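Local coordinates for protein S-adenosylmethionine-dependent methyltransferase (Clostridium acetobutylicum, PDB 1Y8C) that probably transfers methyl groups from S-adenosylmethionine to an acceptor substrate, as a Rossmann-like class I methyltransferase, at residues D11-A16 with V164-E169; N61-D66 with K85-C90; D110-I115 with F138-N143; V177-S182 with H198-Y203. One frame throughout, in Å; residues are numbered along the deposited sequence.

Contact 1 (D11-A16 with V164-E169); sequences DKLIRA and VFYYWE
Apolar contacts carry this meeting of the last turn of helix 3-15 with strand 164-173, whose axes in the two segments lie 11.5 Å apart at a 26° angle, so side chains alone span the gap. Two CH-pi contacts come from Ile-14. Its CG2, anti to the backbone N (CG1 has chi1 -48°), sits over the six-membered ring of Trp-168, 3.5 Å from CH2. The other branch ends in CD1, which lies over a face of the Tyr-166 ring toward its rim, 3.9 Å from CZ. Leu-13 adds apolar packing: its CD1 meets Val-164 CG1 tip to tip at 4.0 Å, while its CB approaches Tyr-166 CE2 obliquely at 3.9 Å. On the helix itself, Arg-15 NH1 forms a salt bridge with Asp-11 OD1 at 2.8 Å, nearly in the guanidinium plane, and Arg-15 NE makes a second one to Asp-110. Across the interface no polar pair bonds, so this contact rests on shape and dispersion, while Arg-15 turns away from the strand to pair with Asp-110.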
loop_
_atom_site.group_PDB
_atom_site.type_symbol
_atom_site.label_atom_id
_atom_site.label_comp_id
_atom_site.label_asym_id
_atom_site.label_seq_id
_atom_site.Cartn_x
_atom_site.Cartn_y
_atom_site.Cartn_z
ATOM N N ASP A 11 -9.333 -1.834 -6.752
ATOM C CA ASP A 11 -7.993 -1.681 -7.306
ATOM C C ASP A 11 -7.972 -1.568 -8.822
ATOM O O ASP A 11 -7.096 -0.910 -9.386
ATOM C CB ASP A 11 -7.102 -2.851 -6.883
ATOM C CG ASP A 11 -6.582 -2.702 -5.474
ATOM O OD1 ASP A 11 -6.525 -1.543 -4.984
ATOM O OD2 ASP A 11 -6.212 -3.735 -4.866
ATOM N N LYS A 12 -8.925 -2.218 -9.481
ATOM C CA LYS A 12 -8.995 -2.180 -10.939
ATOM C C LYS A 12 -9.675 -0.918 -11.475
ATOM O O LYS A 12 -9.309 -0.420 -12.533
ATOM C CB LYS A 12 -9.733 -3.414 -11.470
ATOM C CG LYS A 12 -10.070 -3.337 -12.954
ATOM C CD LYS A 12 -10.968 -4.495 -13.390
ATOM C CE LYS A 12 -11.409 -4.357 -14.859
ATOM N NZ LYS A 12 -10.254 -4.406 -15.831
ATOM N N LEU A 13 -10.654 -0.398 -10.744
ATOM C CA LEU A 13 -11.356 0.779 -11.208
ATOM C C LEU A 13 -10.867 2.091 -10.597
ATOM O O LEU A 13 -10.633 3.066 -11.316
ATOM C CB LEU A 13 -12.861 0.613 -10.973
ATOM C CG LEU A 13 -13.504 -0.640 -11.591
ATOM C CD1 LEU A 13 -14.987 -0.669 -11.254
ATOM C CD2 LEU A 13 -13.307 -0.659 -13.099
ATOM N N ILE A 14 -10.693 2.129 -9.283
ATOM C CA ILE A 14 -10.254 3.361 -8.644
ATOM C C ILE A 14 -8.754 3.608 -8.796
ATOM O O ILE A 14 -8.343 4.675 -9.256
ATOM C CB ILE A 14 -10.632 3.371 -7.150
ATOM C CG1 ILE A 14 -12.101 2.962 -6.979
ATOM C CG2 ILE A 14 -10.406 4.749 -6.574
ATOM C CD1 ILE A 14 -13.086 3.779 -7.801
ATOM N N ARG A 15 -7.940 2.625 -8.413
ATOM C CA ARG A 15 -6.483 2.746 -8.528
ATOM C C ARG A 15 -6.070 2.774 -10.009
ATOM O O ARG A 15 -5.340 3.668 -10.439
ATOM C CB ARG A 15 -5.797 1.583 -7.792
ATOM C CG ARG A 15 -6.119 1.525 -6.299
ATOM C CD ARG A 15 -4.874 1.275 -5.459
ATOM N NE ARG A 15 -4.910 2.005 -4.192
ATOM C CZ ARG A 15 -5.674 1.685 -3.149
ATOM N NH1 ARG A 15 -6.475 0.634 -3.206
ATOM N NH2 ARG A 15 -5.642 2.422 -2.050
ATOM N N ALA A 16 -6.545 1.787 -10.769
ATOM C CA ALA A 16 -6.291 1.675 -12.205
ATOM C C ALA A 16 -4.863 1.382 -12.674
ATOM O O ALA A 16 -4.660 0.981 -13.826
ATOM C CB ALA A 16 -6.816 2.931 -12.922
ATOM N N VAL A 164 -21.100 -3.208 -12.315
ATOM C CA VAL A 164 -20.653 -2.342 -11.241
ATOM C C VAL A 164 -20.948 -0.896 -11.596
ATOM O O VAL A 164 -20.617 -0.435 -12.685
ATOM C CB VAL A 164 -19.143 -2.486 -10.991
ATOM C CG1 VAL A 164 -18.694 -1.509 -9.915
ATOM C CG2 VAL A 164 -18.828 -3.904 -10.564
ATOM N N PHE A 165 -21.576 -0.189 -10.666
ATOM C CA PHE A 165 -21.912 1.219 -10.849
ATOM C C PHE A 165 -21.329 2.010 -9.670
ATOM O O PHE A 165 -21.453 1.583 -8.519
ATOM C CB PHE A 165 -23.431 1.399 -10.876
ATOM C CG PHE A 165 -23.858 2.824 -11.014
ATOM C CD1 PHE A 165 -24.153 3.358 -12.263
ATOM C CD2 PHE A 165 -23.866 3.667 -9.904
ATOM C CE1 PHE A 165 -24.442 4.717 -12.406
ATOM C CE2 PHE A 165 -24.150 5.021 -10.029
ATOM C CZ PHE A 165 -24.437 5.549 -11.285
ATOM N N TYR A 166 -20.707 3.154 -9.946
ATOM C CA TYR A 166 -20.140 3.953 -8.870
ATOM C C TYR A 166 -20.063 5.447 -9.161
ATOM O O TYR A 166 -19.871 5.856 -10.301
ATOM C CB TYR A 166 -18.746 3.416 -8.478
ATOM C CG TYR A 166 -17.573 3.846 -9.347
ATOM C CD1 TYR A 166 -17.170 5.183 -9.395
ATOM C CD2 TYR A 166 -16.838 2.908 -10.090
ATOM C CE1 TYR A 166 -16.070 5.586 -10.151
ATOM C CE2 TYR A 166 -15.728 3.301 -10.857
ATOM C CZ TYR A 166 -15.349 4.649 -10.882
ATOM O OH TYR A 166 -14.257 5.081 -11.620
ATOM N N TYR A 167 -20.237 6.254 -8.118
ATOM C CA TYR A 167 -20.150 7.701 -8.226
ATOM C C TYR A 167 -19.014 8.089 -7.293
ATOM O O TYR A 167 -19.049 7.794 -6.096
ATOM C CB TYR A 167 -21.452 8.360 -7.786
ATOM C CG TYR A 167 -21.359 9.856 -7.656
ATOM C CD1 TYR A 167 -20.750 10.626 -8.643
ATOM C CD2 TYR A 167 -21.900 10.509 -6.558
ATOM C CE1 TYR A 167 -20.684 12.014 -8.541
ATOM C CE2 TYR A 167 -21.837 11.894 -6.445
ATOM C CZ TYR A 167 -21.227 12.640 -7.441
ATOM O OH TYR A 167 -21.170 14.014 -7.324
ATOM N N TRP A 168 -18.004 8.746 -7.844
ATOM C CA TRP A 168 -16.824 9.130 -7.073
ATOM C C TRP A 168 -16.648 10.648 -7.037
ATOM O O TRP A 168 -16.482 11.278 -8.069
ATOM C CB TRP A 168 -15.609 8.426 -7.708
ATOM C CG TRP A 168 -14.254 8.795 -7.173
ATOM C CD1 TRP A 168 -13.979 9.655 -6.147
ATOM C CD2 TRP A 168 -12.985 8.340 -7.664
ATOM N NE1 TRP A 168 -12.629 9.764 -5.968
ATOM C CE2 TRP A 168 -11.993 8.966 -6.876
ATOM C CE3 TRP A 168 -12.593 7.458 -8.676
ATOM C CZ2 TRP A 168 -10.616 8.747 -7.089
ATOM C CZ3 TRP A 168 -11.222 7.239 -8.887
ATOM C CH2 TRP A 168 -10.256 7.878 -8.091
ATOM N N GLU A 169 -16.698 11.235 -5.848
ATOM C CA GLU A 169 -16.525 12.677 -5.721
ATOM C C GLU A 169 -15.217 13.002 -4.986
ATOM O O GLU A 169 -14.954 12.477 -3.906
ATOM C CB GLU A 169 -17.700 13.298 -4.959
ATOM C CG GLU A 169 -18.097 14.677 -5.468
ATOM C CD GLU A 169 -18.661 15.582 -4.383
ATOM O OE1 GLU A 169 -19.601 15.162 -3.678
ATOM O OE2 GLU A 169 -18.165 16.722 -4.246
#

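Contact 2 (N61-D66 with K85-C90); sequences NTWAVD and KPRLAC
Four backbone bonds join the strands in parallel register. Arg-87 straddles Trp-63: its N donates to Thr-62 O at 2.7 Å and its O accepts Ala-64 N at 2.9 Å, the latter nearly straight at 163°. Ala-89, two residues on, repeats the pattern around Val-65, its N reaching Ala-64 O at 3.1 Å, whereas Asp-66 N to Ala-89 O is weak at 3.3 Å. The main packing is on the face of Trp-63, Arg-87, Val-65 and Ala-89. There Arg-87 CB makes a CH-pi contact over the six-membered ring of Trp-63, 3.4 Å from CD2; a bend at chi2 (-59°) carries the guanidinium onward, its plane 30° from the ring. On the other face Leu-88 CD2 touches Ala-64 CB at 3.5 Å. The carboxylate of Asp-66 is held by Gly-47 N (OD2) and Ser-68 N (OD1). Helix 69-81 links the strands as a beta-alpha-beta crossover and packs on Pro-86, Leu-88 and Cys-90; strand 40-44 flanks 61-65 on its other edge, leaving 87-89 as one outer strand.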
loop_
_atom_site.group_PDB
_atom_site.type_symbol
_atom_site.label_atom_id
_atom_site.label_comp_id
_atom_site.label_asym_id
_atom_site.label_seq_id
_atom_site.Cartn_x
_atom_site.Cartn_y
_atom_site.Cartn_z
ATOM N N ASN A 61 9.340 -17.005 6.897
ATOM C CA ASN A 61 8.353 -16.503 7.848
ATOM C C ASN A 61 7.751 -15.192 7.365
ATOM O O ASN A 61 8.470 -14.272 6.968
ATOM C CB ASN A 61 8.988 -16.292 9.226
ATOM C CG ASN A 61 9.862 -17.459 9.652
ATOM O OD1 ASN A 61 11.087 -17.334 9.753
ATOM N ND2 ASN A 61 9.237 -18.604 9.902
ATOM N N THR A 62 6.426 -15.108 7.418
ATOM C CA THR A 62 5.729 -13.917 6.975
ATOM C C THR A 62 4.755 -13.369 8.011
ATOM O O THR A 62 4.087 -14.117 8.724
ATOM C CB THR A 62 4.934 -14.188 5.674
ATOM O OG1 THR A 62 5.818 -14.685 4.665
ATOM C CG2 THR A 62 4.272 -12.920 5.174
ATOM N N TRP A 63 4.691 -12.045 8.082
ATOM C CA TRP A 63 3.779 -11.350 8.971
ATOM C C TRP A 63 2.994 -10.355 8.131
ATOM O O TRP A 63 3.566 -9.622 7.322
ATOM C CB TRP A 63 4.537 -10.608 10.056
ATOM C CG TRP A 63 4.996 -11.476 11.143
ATOM C CD1 TRP A 63 6.030 -12.364 11.108
ATOM C CD2 TRP A 63 4.449 -11.543 12.459
ATOM N NE1 TRP A 63 6.170 -12.980 12.330
ATOM C CE2 TRP A 63 5.215 -12.491 13.178
ATOM C CE3 TRP A 63 3.396 -10.886 13.106
ATOM C CZ2 TRP A 63 4.946 -12.811 14.512
ATOM C CZ3 TRP A 63 3.130 -11.200 14.434
ATOM C CH2 TRP A 63 3.906 -12.151 15.125
ATOM N N ALA A 64 1.683 -10.346 8.330
ATOM C CA ALA A 64 0.786 -9.460 7.608
ATOM C C ALA A 64 0.008 -8.638 8.627
ATOM O O ALA A 64 -0.639 -9.192 9.516
ATOM C CB ALA A 64 -0.168 -10.278 6.756
ATOM N N VAL A 65 0.071 -7.317 8.494
ATOM C CA VAL A 65 -0.607 -6.424 9.415
ATOM C C VAL A 65 -1.543 -5.476 8.685
ATOM O O VAL A 65 -1.208 -4.952 7.632
ATOM C CB VAL A 65 0.409 -5.591 10.194
ATOM C CG1 VAL A 65 -0.302 -4.724 11.202
ATOM C CG2 VAL A 65 1.414 -6.508 10.872
ATOM N N ASP A 66 -2.724 -5.264 9.249
ATOM C CA ASP A 66 -3.704 -4.364 8.655
ATOM C C ASP A 66 -4.662 -3.925 9.743
ATOM O O ASP A 66 -4.932 -4.675 10.669
ATOM C CB ASP A 66 -4.468 -5.064 7.525
ATOM C CG ASP A 66 -5.193 -4.079 6.605
ATOM O OD1 ASP A 66 -6.199 -3.463 7.037
ATOM O OD2 ASP A 66 -4.744 -3.918 5.448
ATOM N N LYS A 85 0.792 -19.929 5.628
ATOM C CA LYS A 85 0.566 -19.703 7.047
ATOM C C LYS A 85 1.310 -18.494 7.601
ATOM O O LYS A 85 2.182 -18.625 8.448
ATOM C CB LYS A 85 0.944 -20.952 7.851
ATOM C CG LYS A 85 0.085 -22.177 7.544
ATOM C CD LYS A 85 0.466 -23.396 8.392
ATOM C CE LYS A 85 0.085 -23.230 9.863
ATOM N NZ LYS A 85 0.509 -24.404 10.694
ATOM N N PRO A 86 1.004 -17.294 7.098
ATOM C CA PRO A 86 1.696 -16.111 7.629
ATOM C C PRO A 86 1.039 -15.632 8.941
ATOM O O PRO A 86 -0.171 -15.779 9.124
ATOM C CB PRO A 86 1.553 -15.090 6.494
ATOM C CG PRO A 86 0.250 -15.467 5.868
ATOM C CD PRO A 86 0.323 -16.975 5.829
ATOM N N ARG A 87 1.835 -15.074 9.853
ATOM C CA ARG A 87 1.300 -14.583 11.121
ATOM C C ARG A 87 0.541 -13.286 10.881
ATOM O O ARG A 87 1.062 -12.368 10.243
ATOM C CB ARG A 87 2.416 -14.300 12.124
ATOM C CG ARG A 87 3.343 -15.467 12.421
ATOM C CD ARG A 87 2.601 -16.667 12.981
ATOM N NE ARG A 87 3.514 -17.569 13.679
ATOM C CZ ARG A 87 3.784 -17.502 14.979
ATOM N NH1 ARG A 87 3.205 -16.575 15.739
ATOM N NH2 ARG A 87 4.640 -18.360 15.517
ATOM N N LEU A 88 -0.680 -13.190 11.398
ATOM C CA LEU A 88 -1.471 -11.980 11.201
ATOM C C LEU A 88 -1.588 -11.119 12.471
ATOM O O LEU A 88 -1.460 -11.612 13.594
ATOM C CB LEU A 88 -2.861 -12.372 10.696
ATOM C CG LEU A 88 -2.920 -13.289 9.465
ATOM C CD1 LEU A 88 -4.359 -13.635 9.151
ATOM C CD2 LEU A 88 -2.272 -12.610 8.278
ATOM N N ALA A 89 -1.813 -9.826 12.293
ATOM C CA ALA A 89 -1.967 -8.932 13.435
ATOM C C ALA A 89 -2.684 -7.649 13.030
ATOM O O ALA A 89 -2.311 -6.996 12.055
ATOM C CB ALA A 89 -0.608 -8.608 14.059
ATOM N N CYS A 90 -3.725 -7.305 13.782
ATOM C CA CYS A 90 -4.503 -6.109 13.517
ATOM C C CYS A 90 -3.897 -4.978 14.332
ATOM O O CYS A 90 -3.993 -4.974 15.557
ATOM C CB CYS A 90 -5.958 -6.333 13.926
ATOM S SG CYS A 90 -7.109 -5.111 13.253
#

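Contact 3 (D110-I115 with F138-N143); sequences DSTNYI and FIFDIN
A short 3-10 turn at 112-114, following Asp-110 with positive phi (45°), sets the loop against the end of strand 136-143, bringing the CA atoms of Asp-110 and Ile-142 within 4.4 Å. Asp-110 N donates to the syn lone pair of Asp-141 OD1 at 2.8 Å; chi1 of 69° places that carboxylate between its backbone N and carbonyl carbon. Asn-113 OD1 accepts Asn-143 N at 2.9 Å, the donor above the carbonyl plane; its ND2 reaches Asn-143 O only weakly at 3.4 Å and also bonds Arg-201 O. A water donates to Asp-141 O at 2.6 Å and accepts Thr-112 N. Thr-112 CB packs on Ile-142 CG2 at 3.8 Å. The buried carboxylates of Asp-110 and Asp-141 share Arg-237, which probably offsets their repulsion; Tyr-226 OH also bonds Asp-141 OD2, and Asn-143 ND2 bonds Glu-200 OE1. The arrangement lies at the C-terminal edge of the parallel strands of a Rossmann-like methyltransferase sheet, where such loops commonly border the cofactor and substrate sites of this family.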
loop_
_atom_site.group_PDB
_atom_site.type_symbol
_atom_site.label_atom_id
_atom_site.label_comp_id
_atom_site.label_asym_id
_atom_site.label_seq_id
_atom_site.Cartn_x
_atom_site.Cartn_y
_atom_site.Cartn_z
ATOM N N ASP A 110 -0.588 2.906 -2.004
ATOM C CA ASP A 110 -0.689 4.227 -1.390
ATOM C C ASP A 110 -1.174 4.269 0.059
ATOM O O ASP A 110 -1.766 5.264 0.485
ATOM C CB ASP A 110 -1.537 5.192 -2.266
ATOM C CG ASP A 110 -2.794 4.543 -2.854
ATOM O OD1 ASP A 110 -2.676 3.768 -3.820
ATOM O OD2 ASP A 110 -3.907 4.813 -2.361
ATOM N N SER A 111 -0.903 3.220 0.833
ATOM C CA SER A 111 -1.339 3.223 2.234
ATOM C C SER A 111 -0.691 4.345 3.029
ATOM O O SER A 111 -1.318 4.951 3.887
ATOM C CB SER A 111 -1.050 1.877 2.892
ATOM O OG SER A 111 -1.984 0.908 2.437
ATOM N N THR A 112 0.567 4.622 2.730
ATOM C CA THR A 112 1.296 5.688 3.388
ATOM C C THR A 112 0.546 7.026 3.291
ATOM O O THR A 112 0.625 7.844 4.203
ATOM C CB THR A 112 2.712 5.829 2.770
ATOM O OG1 THR A 112 3.453 4.626 3.020
ATOM C CG2 THR A 112 3.468 7.024 3.352
ATOM N N ASN A 113 -0.189 7.269 2.210
ATOM C CA ASN A 113 -0.900 8.543 2.116
ATOM C C ASN A 113 -2.035 8.689 3.124
ATOM O O ASN A 113 -2.493 9.793 3.363
ATOM C CB ASN A 113 -1.471 8.774 0.711
ATOM C CG ASN A 113 -0.403 8.861 -0.351
ATOM O OD1 ASN A 113 0.048 7.842 -0.868
ATOM N ND2 ASN A 113 0.018 10.079 -0.678
ATOM N N TYR A 114 -2.496 7.583 3.702
ATOM C CA TYR A 114 -3.576 7.649 4.671
ATOM C C TYR A 114 -3.097 8.203 6.010
ATOM O O TYR A 114 -3.894 8.491 6.893
ATOM C CB TYR A 114 -4.214 6.276 4.883
ATOM C CG TYR A 114 -5.018 5.760 3.708
ATOM C CD1 TYR A 114 -4.605 4.640 3.004
ATOM C CD2 TYR A 114 -6.205 6.372 3.319
ATOM C CE1 TYR A 114 -5.347 4.133 1.943
ATOM C CE2 TYR A 114 -6.959 5.870 2.255
ATOM C CZ TYR A 114 -6.516 4.743 1.572
ATOM O OH TYR A 114 -7.235 4.214 0.521
ATOM N N ILE A 115 -1.793 8.335 6.178
ATOM C CA ILE A 115 -1.278 8.901 7.407
ATOM C C ILE A 115 -1.206 10.390 7.115
ATOM O O ILE A 115 -0.162 10.913 6.729
ATOM C CB ILE A 115 0.114 8.371 7.719
ATOM C CG1 ILE A 115 0.068 6.842 7.789
ATOM C CG2 ILE A 115 0.612 8.981 9.031
ATOM C CD1 ILE A 115 1.434 6.179 7.817
ATOM N N PHE A 138 13.229 -1.865 2.812
ATOM C CA PHE A 138 11.859 -1.405 3.040
ATOM C C PHE A 138 11.331 -0.761 1.756
ATOM O O PHE A 138 11.886 0.230 1.273
ATOM C CB PHE A 138 11.808 -0.395 4.198
ATOM C CG PHE A 138 10.468 0.303 4.346
ATOM C CD1 PHE A 138 9.271 -0.389 4.118
ATOM C CD2 PHE A 138 10.405 1.645 4.744
ATOM C CE1 PHE A 138 8.024 0.237 4.275
ATOM C CE2 PHE A 138 9.170 2.287 4.905
ATOM C CZ PHE A 138 7.968 1.575 4.672
ATOM N N ILE A 139 10.260 -1.334 1.216
ATOM C CA ILE A 139 9.654 -0.852 -0.022
ATOM C C ILE A 139 8.210 -0.379 0.180
ATOM O O ILE A 139 7.374 -1.110 0.713
ATOM C CB ILE A 139 9.697 -1.972 -1.101
ATOM C CG1 ILE A 139 11.150 -2.367 -1.359
ATOM C CG2 ILE A 139 9.050 -1.504 -2.379
ATOM C CD1 ILE A 139 11.335 -3.470 -2.382
ATOM N N PHE A 140 7.921 0.847 -0.244
ATOM C CA PHE A 140 6.576 1.399 -0.112
ATOM C C PHE A 140 6.309 2.394 -1.232
ATOM O O PHE A 140 7.244 2.936 -1.821
ATOM C CB PHE A 140 6.420 2.105 1.237
ATOM C CG PHE A 140 7.170 3.410 1.338
ATOM C CD1 PHE A 140 6.523 4.621 1.122
ATOM C CD2 PHE A 140 8.523 3.432 1.669
ATOM C CE1 PHE A 140 7.211 5.832 1.241
ATOM C CE2 PHE A 140 9.220 4.651 1.789
ATOM C CZ PHE A 140 8.564 5.848 1.576
ATOM N N ASP A 141 5.038 2.638 -1.536
ATOM C CA ASP A 141 4.719 3.598 -2.578
ATOM C C ASP A 141 3.729 4.617 -2.083
ATOM O O ASP A 141 3.068 4.417 -1.068
ATOM C CB ASP A 141 4.141 2.905 -3.810
ATOM C CG ASP A 141 2.765 2.325 -3.563
ATOM O OD1 ASP A 141 1.794 3.102 -3.413
ATOM O OD2 ASP A 141 2.655 1.084 -3.519
ATOM N N ILE A 142 3.632 5.716 -2.814
ATOM C CA ILE A 142 2.696 6.766 -2.467
ATOM C C ILE A 142 2.131 7.357 -3.742
ATOM O O ILE A 142 2.705 7.203 -4.824
ATOM C CB ILE A 142 3.374 7.905 -1.692
ATOM C CG1 ILE A 142 4.341 8.660 -2.614
ATOM C CG2 ILE A 142 4.091 7.342 -0.469
ATOM C CD1 ILE A 142 4.918 9.923 -2.000
ATOM N N ASN A 143 0.982 8.006 -3.618
ATOM C CA ASN A 143 0.402 8.666 -4.766
ATOM C C ASN A 143 1.174 9.964 -4.755
ATOM O O ASN A 143 1.432 10.535 -3.689
ATOM C CB ASN A 143 -1.092 8.911 -4.581
ATOM C CG ASN A 143 -1.934 7.718 -5.017
ATOM O OD1 ASN A 143 -1.665 7.096 -6.043
ATOM N ND2 ASN A 143 -2.965 7.402 -4.245
HETATM O O HOH W 1 2.219 2.930 0.837
#

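Contact 4 (V177-S182 with H198-Y203); sequences VSMYIS and HEERAY
Two hydrogen-bonded antiparallel pairs, Val-177 with Glu-200 and Met-179 with His-198, satisfy the backbone N and O of all four residues across the strands. Val-177 N reaches Glu-200 O at 2.9 Å in an almost straight bond (175°), and Glu-200 N returns to Val-177 O at 3.1 Å. Met-179 N to His-198 O repeats the 2.9 Å distance nearly along the C=O axis, while His-198 N to Met-179 O is more bent (142°). Between them, in the non-hydrogen-bonded pair, Ser-178 OG donates only weakly to Glu-199 OE2 at 3.5 Å. On the face carrying Val-177, Met-179, His-198 and Glu-200, the selenomethionine Met-179 bends at chi3 (-112°) so that its chain crosses that of Glu-200 obliquely and CE comes 3.5 Å from OE2 and 3.6 Å from CG. The buried carboxylate of Glu-200 accepts Asn-143 ND2 on OE1, and OE2 lies close to Asp-110 OD2, a crowding of like charges that may favour protonation of one acid. His-198 ND1 is bonded to Tyr-10 OH. Strands 176-186 and 191-201 form a hairpin; strand 164-173 borders the first along its other edge, helix 145-152 packs on Val-177 and Glu-200, and the 113-116 loop runs beside 191-201, an outer strand of the four.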
loop_
_atom_site.group_PDB
_atom_site.type_symbol
_atom_site.label_atom_id
_atom_site.label_comp_id
_atom_site.label_asym_id
_atom_site.label_seq_id
_atom_site.Cartn_x
_atom_site.Cartn_y
_atom_site.Cartn_z
ATOM N N VAL A 177 -6.761 15.346 0.210
ATOM C CA VAL A 177 -7.783 14.942 -0.738
ATOM C C VAL A 177 -8.808 14.072 -0.043
ATOM O O VAL A 177 -8.459 13.081 0.591
ATOM C CB VAL A 177 -7.189 14.120 -1.889
ATOM C CG1 VAL A 177 -8.297 13.641 -2.817
ATOM C CG2 VAL A 177 -6.195 14.954 -2.652
ATOM N N SER A 178 -10.075 14.436 -0.154
ATOM C CA SER A 178 -11.117 13.631 0.465
ATOM C C SER A 178 -11.909 12.956 -0.646
ATOM O O SER A 178 -12.448 13.618 -1.532
ATOM C CB SER A 178 -12.013 14.520 1.311
ATOM O OG SER A 178 -11.208 15.380 2.103
HETATM N N MSE A 179 -11.960 11.633 -0.602
HETATM C CA MSE A 179 -12.651 10.869 -1.616
HETATM C C MSE A 179 -13.904 10.228 -1.062
HETATM O O MSE A 179 -13.866 9.538 -0.047
HETATM C CB MSE A 179 -11.730 9.780 -2.150
HETATM C CG MSE A 179 -10.328 10.252 -2.498
HETATM SE SE MSE A 179 -9.189 8.773 -3.032
HETATM C CE MSE A 179 -7.953 8.752 -1.544
ATOM N N TYR A 180 -15.018 10.455 -1.734
ATOM C CA TYR A 180 -16.271 9.868 -1.307
ATOM C C TYR A 180 -16.734 9.002 -2.464
ATOM O O TYR A 180 -16.936 9.494 -3.576
ATOM C CB TYR A 180 -17.287 10.967 -1.001
ATOM C CG TYR A 180 -16.782 12.006 -0.021
ATOM C CD1 TYR A 180 -15.802 12.929 -0.396
ATOM C CD2 TYR A 180 -17.282 12.071 1.281
ATOM C CE1 TYR A 180 -15.336 13.892 0.497
ATOM C CE2 TYR A 180 -16.823 13.033 2.182
ATOM C CZ TYR A 180 -15.852 13.941 1.784
ATOM O OH TYR A 180 -15.413 14.924 2.650
ATOM N N ILE A 181 -16.891 7.708 -2.220
ATOM C CA ILE A 181 -17.296 6.827 -3.300
ATOM C C ILE A 181 -18.391 5.851 -2.937
ATOM O O ILE A 181 -18.254 5.074 -2.000
ATOM C CB ILE A 181 -16.118 5.986 -3.819
ATOM C CG1 ILE A 181 -14.887 6.866 -4.073
ATOM C CG2 ILE A 181 -16.534 5.283 -5.082
ATOM C CD1 ILE A 181 -13.690 6.090 -4.597
ATOM N N SER A 182 -19.466 5.891 -3.712
ATOM C CA SER A 182 -20.597 5.001 -3.528
ATOM C C SER A 182 -20.586 3.959 -4.647
ATOM O O SER A 182 -20.685 4.297 -5.836
ATOM C CB SER A 182 -21.910 5.780 -3.591
ATOM O OG SER A 182 -22.024 6.684 -2.494
ATOM N N HIS A 198 -12.339 7.816 1.999
ATOM C CA HIS A 198 -10.954 7.828 2.444
ATOM C C HIS A 198 -10.359 9.230 2.326
ATOM O O HIS A 198 -10.856 10.070 1.578
ATOM C CB HIS A 198 -10.132 6.831 1.618
ATOM C CG HIS A 198 -10.689 5.441 1.621
ATOM N ND1 HIS A 198 -10.779 4.672 0.479
ATOM C CD2 HIS A 198 -11.190 4.682 2.625
ATOM C CE1 HIS A 198 -11.312 3.502 0.779
ATOM N NE2 HIS A 198 -11.572 3.481 2.074
ATOM N N GLU A 199 -9.283 9.462 3.067
ATOM C CA GLU A 199 -8.607 10.744 3.063
ATOM C C GLU A 199 -7.119 10.483 2.894
ATOM O O GLU A 199 -6.538 9.704 3.648
ATOM C CB GLU A 199 -8.880 11.428 4.386
ATOM C CG GLU A 199 -8.773 12.924 4.384
ATOM C CD GLU A 199 -9.519 13.516 5.570
ATOM O OE1 GLU A 199 -9.179 13.156 6.723
ATOM O OE2 GLU A 199 -10.443 14.332 5.351
ATOM N N GLU A 200 -6.510 11.111 1.890
ATOM C CA GLU A 200 -5.075 10.942 1.632
ATOM C C GLU A 200 -4.375 12.308 1.594
ATOM O O GLU A 200 -4.924 13.284 1.083
ATOM C CB GLU A 200 -4.839 10.199 0.297
ATOM C CG GLU A 200 -4.943 8.664 0.388
ATOM C CD GLU A 200 -4.483 7.929 -0.888
ATOM O OE1 GLU A 200 -3.579 8.435 -1.600
ATOM O OE2 GLU A 200 -5.007 6.821 -1.158
ATOM N N ARG A 201 -3.172 12.387 2.153
ATOM C CA ARG A 201 -2.452 13.646 2.131
ATOM C C ARG A 201 -1.487 13.654 0.968
ATOM O O ARG A 201 -0.874 12.635 0.645
ATOM C CB ARG A 201 -1.667 13.889 3.421
ATOM C CG ARG A 201 -1.495 15.377 3.671
ATOM C CD ARG A 201 -0.123 15.774 4.160
ATOM N NE ARG A 201 -0.079 15.923 5.613
ATOM C CZ ARG A 201 0.696 16.804 6.248
ATOM N NH1 ARG A 201 1.485 17.617 5.555
ATOM N NH2 ARG A 201 0.693 16.873 7.578
ATOM N N ALA A 202 -1.349 14.810 0.335
ATOM C CA ALA A 202 -0.447 14.922 -0.790
ATOM C C ALA A 202 0.916 15.374 -0.296
ATOM O O ALA A 202 1.150 16.562 -0.086
ATOM C CB ALA A 202 -1.006 15.902 -1.803
ATOM N N TYR A 203 1.813 14.411 -0.113
ATOM C CA TYR A 203 3.165 14.685 0.356
ATOM C C TYR A 203 4.128 14.947 -0.798
ATOM O O TYR A 203 4.084 14.262 -1.822
ATOM C CB TYR A 203 3.691 13.505 1.175
ATOM C CG TYR A 203 3.083 13.360 2.547
ATOM C CD1 TYR A 203 2.321 12.236 2.881
ATOM C CD2 TYR A 203 3.298 14.327 3.530
ATOM C CE1 TYR A 203 1.794 12.084 4.159
ATOM C CE2 TYR A 203 2.781 14.180 4.811
ATOM C CZ TYR A 203 2.032 13.060 5.120
ATOM O OH TYR A 203 1.518 12.916 6.390
#

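Contacts 2 and 3 both reach the seven-stranded mixed sheet, their centres about 18 Å apart, whereas contacts 1 and 4 share the four-stranded antiparallel sheet on adjacent strands 164-173 and 176-186, with centres about 13 Å apart. Along the chain, contact 1 closes a loop that encloses contacts 2 and 3, and contact 4 follows. Contact 3 is nearest the middle, its centre about 5 Å from that of the chain, and touches both neighbours: Asp-110 meets Arg-15 of contact 1, and Ile-115 O bonds Tyr-203 OH of contact 4. Contact 2 touches none, lying about 27 Å from contact 4, centre to centre. The N-terminal helix and the 110-115 loop thus tie the antiparallel sheet to the Rossmann-like core.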